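PDB 6CDB: ArsR family transcriptional regulator from Staphylococcus aureus, which represses transcription as a zinc-responsive, winged helix-turn-helix DNA-binding dimer of the ArsR family, with zinc acting as its allosteric effector. Local coordinates for the zinc ion site. Numbering follows the deposited sequence. Chains: chain A/B, ArsR family transcriptional regulator.

The zinc ion site. Residues chain A 67, 83-84, 86-87; chain B 97, 100-101. With ZN (zinc ion), chain C.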
ATOM      1  N   HIS A  67      -6.725   0.521  11.543  1.00 34.29           N
ATOM      2  CA  HIS A  67      -7.812   1.276  10.920  1.00 33.95           C
ATOM      3  C   HIS A  67      -7.916   0.985   9.434  1.00 33.62           C
ATOM      4  O   HIS A  67      -8.255   1.864   8.642  1.00 32.72           O
ATOM      5  CB  HIS A  67      -7.669   2.782  11.160  1.00 38.80           C
ATOM      6  CG  HIS A  67      -7.627   3.146  12.609  1.00 42.46           C
ATOM      7  ND1 HIS A  67      -8.741   3.086  13.420  1.00 47.23           N
ATOM      8  CD2 HIS A  67      -6.604   3.542  13.399  1.00 44.14           C
ATOM      9  CE1 HIS A  67      -8.405   3.436  14.649  1.00 45.64           C
ATOM     10  NE2 HIS A  67      -7.114   3.718  14.662  1.00 48.22           N
ATOM     11  N   ASP A  83     -12.212   0.175   5.972  1.00 30.91           N
ATOM     12  CA  ASP A  83     -12.510   1.184   6.984  1.00 31.74           C
ATOM     13  C   ASP A  83     -13.205   2.403   6.383  1.00 30.47           C
ATOM     14  O   ASP A  83     -14.259   2.821   6.871  1.00 29.82           O
ATOM     15  CB  ASP A  83     -11.235   1.597   7.716  1.00 30.04           C
ATOM     16  CG  ASP A  83     -11.472   2.753   8.687  1.00 35.28           C
ATOM     17  OD1 ASP A  83     -11.822   2.477   9.856  1.00 36.90           O
ATOM     18  OD2 ASP A  83     -11.329   3.935   8.275  1.00 35.86           O
ATOM     19  N   ASP A  84     -12.635   2.991   5.331  1.00 31.67           N
ATOM     20  CA  ASP A  84     -13.274   4.132   4.669  1.00 29.58           C
ATOM     21  C   ASP A  84     -12.815   4.174   3.214  1.00 30.29           C
ATOM     22  O   ASP A  84     -12.136   3.266   2.726  1.00 26.88           O
ATOM     23  CB  ASP A  84     -12.993   5.442   5.430  1.00 30.15           C
ATOM     24  CG  ASP A  84     -11.522   5.883   5.379  1.00 30.34           C
ATOM     25  OD1 ASP A  84     -11.130   6.754   6.195  1.00 29.53           O
ATOM     26  OD2 ASP A  84     -10.739   5.384   4.537  1.00 29.06           O
ATOM     27  N   HIS A  86     -10.598   5.976   1.676  1.00 25.25           N
ATOM     28  CA  HIS A  86      -9.167   6.031   1.388  1.00 29.10           C
ATOM     29  C   HIS A  86      -8.575   4.633   1.296  1.00 27.28           C
ATOM     30  O   HIS A  86      -7.721   4.366   0.440  1.00 23.78           O
ATOM     31  CB  HIS A  86      -8.439   6.852   2.455  1.00 27.16           C
ATOM     32  CG  HIS A  86      -9.120   8.148   2.766  1.00 30.61           C
ATOM     33  ND1 HIS A  86      -9.604   8.455   4.019  1.00 30.63           N
ATOM     34  CD2 HIS A  86      -9.446   9.194   1.970  1.00 31.02           C
ATOM     35  CE1 HIS A  86     -10.172   9.648   3.992  1.00 30.65           C
ATOM     36  NE2 HIS A  86     -10.096  10.114   2.758  1.00 33.41           N
ATOM     37  N   VAL A  87      -9.010   3.735   2.176  1.00 25.18           N
ATOM     38  CA  VAL A  87      -8.509   2.362   2.150  1.00 26.69           C
ATOM     39  C   VAL A  87      -8.972   1.653   0.882  1.00 25.89           C
ATOM     40  O   VAL A  87      -8.167   1.027   0.176  1.00 26.66           O
ATOM     41  CB  VAL A  87      -8.945   1.620   3.424  1.00 27.00           C
ATOM     42  CG1 VAL A  87      -8.407   0.180   3.428  1.00 28.31           C
ATOM     43  CG2 VAL A  87      -8.448   2.370   4.657  1.00 26.47           C
TER
ATOM     44  N   HIS B  97      -5.001   8.965   5.006  1.00 28.96           N
ATOM     45  CA  HIS B  97      -5.709   8.083   5.925  1.00 30.47           C
ATOM     46  C   HIS B  97      -4.947   7.932   7.239  1.00 30.84           C
ATOM     47  O   HIS B  97      -5.545   7.927   8.321  1.00 31.91           O
ATOM     48  CB  HIS B  97      -5.920   6.713   5.275  1.00 25.84           C
ATOM     49  CG  HIS B  97      -6.750   5.780   6.098  1.00 28.80           C
ATOM     50  ND1 HIS B  97      -8.095   5.979   6.315  1.00 27.82           N
ATOM     51  CD2 HIS B  97      -6.421   4.652   6.772  1.00 26.73           C
ATOM     52  CE1 HIS B  97      -8.567   4.999   7.065  1.00 30.61           C
ATOM     53  NE2 HIS B  97      -7.570   4.182   7.359  1.00 31.35           N
ATOM     54  N   HIS B 100      -5.575  11.605   9.087  1.00 41.11           N
ATOM     55  CA  HIS B 100      -6.827  12.166   9.563  1.00 41.78           C
ATOM     56  C   HIS B 100      -7.267  11.479  10.858  1.00 44.85           C
ATOM     57  O   HIS B 100      -6.842  10.359  11.159  1.00 46.48           O
ATOM     58  CB  HIS B 100      -7.904  12.097   8.470  1.00 40.94           C
ATOM     59  CG  HIS B 100      -8.437  10.724   8.177  1.00 39.41           C
ATOM     60  ND1 HIS B 100      -9.188   9.999   9.079  1.00 43.82           N
ATOM     61  CD2 HIS B 100      -8.393   9.978   7.046  1.00 36.67           C
ATOM     62  CE1 HIS B 100      -9.549   8.849   8.531  1.00 39.28           C
ATOM     63  NE2 HIS B 100      -9.077   8.811   7.297  1.00 36.10           N
ATOM     64  N   PRO B 101      -8.073  12.164  11.674  1.00 49.71           N
ATOM     65  CA  PRO B 101      -8.473  11.593  12.965  1.00 48.75           C
ATOM     66  C   PRO B 101      -9.360  10.374  12.783  1.00 50.40           C
ATOM     67  O   PRO B 101      -9.928  10.133  11.716  1.00 50.91           O
ATOM     68  CB  PRO B 101      -9.246  12.733  13.641  1.00 50.31           C
ATOM     69  CG  PRO B 101      -8.816  13.978  12.919  1.00 50.23           C
ATOM     70  CD  PRO B 101      -8.567  13.543  11.509  1.00 49.61           C
TER
HETATM   71 ZN    ZN C 201      -9.425   7.459   5.799  1.00 31.02          ZN
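The zinc ion sits in the intersubunit sensor site of the ArsR-family dimer, where the C-terminal helices 85-99 of the two chains pair. Chain A supplies A:Asp84, just ahead of its helix, and A:His86 in the first turn; chain B supplies B:His97 near the helix end and B:His100 just beyond it. The shell is near tetrahedral, with its widest angle, 129°, between A:His86 ND1 and B:His97 ND1. The carboxylate of A:Asp84 binds mainly through OD1, 1.9 Å from ZN, while OD2 stays at 2.8 Å as a loose contact at most. That second oxygen turns back toward the start of the helix, where A:His86 N makes a weak hydrogen bond to it.

A:His86 and B:His97 bind through ND1, B:His100 through NE2. A:His86, its CG anti to the carbonyl carbon (chi1 -47°), presents ND1 at 2.0 Å from ZN. B:His97 extends with CG anti to the backbone N (chi1 -175°) and places ND1 2.1 Å from ZN. B:His100 instead takes the crowded position between backbone N and carbonyl carbon and reaches the metal tip first, NE2 lying 2.0 Å from ZN. Its ND1 donates to the backbone O of B:Pro101 at 2.7 Å, an acceptor that lies close to the ring plane, so that this bond and the metal together should fix the rotation of the ring.

B:His97 is likewise gripped at its far nitrogen: NE2 donates to the backbone O of A:His67 at 2.7 Å; that oxygen lies nearly in the ring plane, while the donor stands above the carbonyl plane. A:Val87 CG2 packs over one ring face near the rim, and A:Asp83 OD2 lies at the ring edge, where its charge might help polarise the imidazole. Zinc thus cross-links the two subunits, and the B:His97 bridge ties the metal to the loop following helix 53-65 of the DNA-binding region, a plausible route by which zinc binding allosterically weakens operator binding.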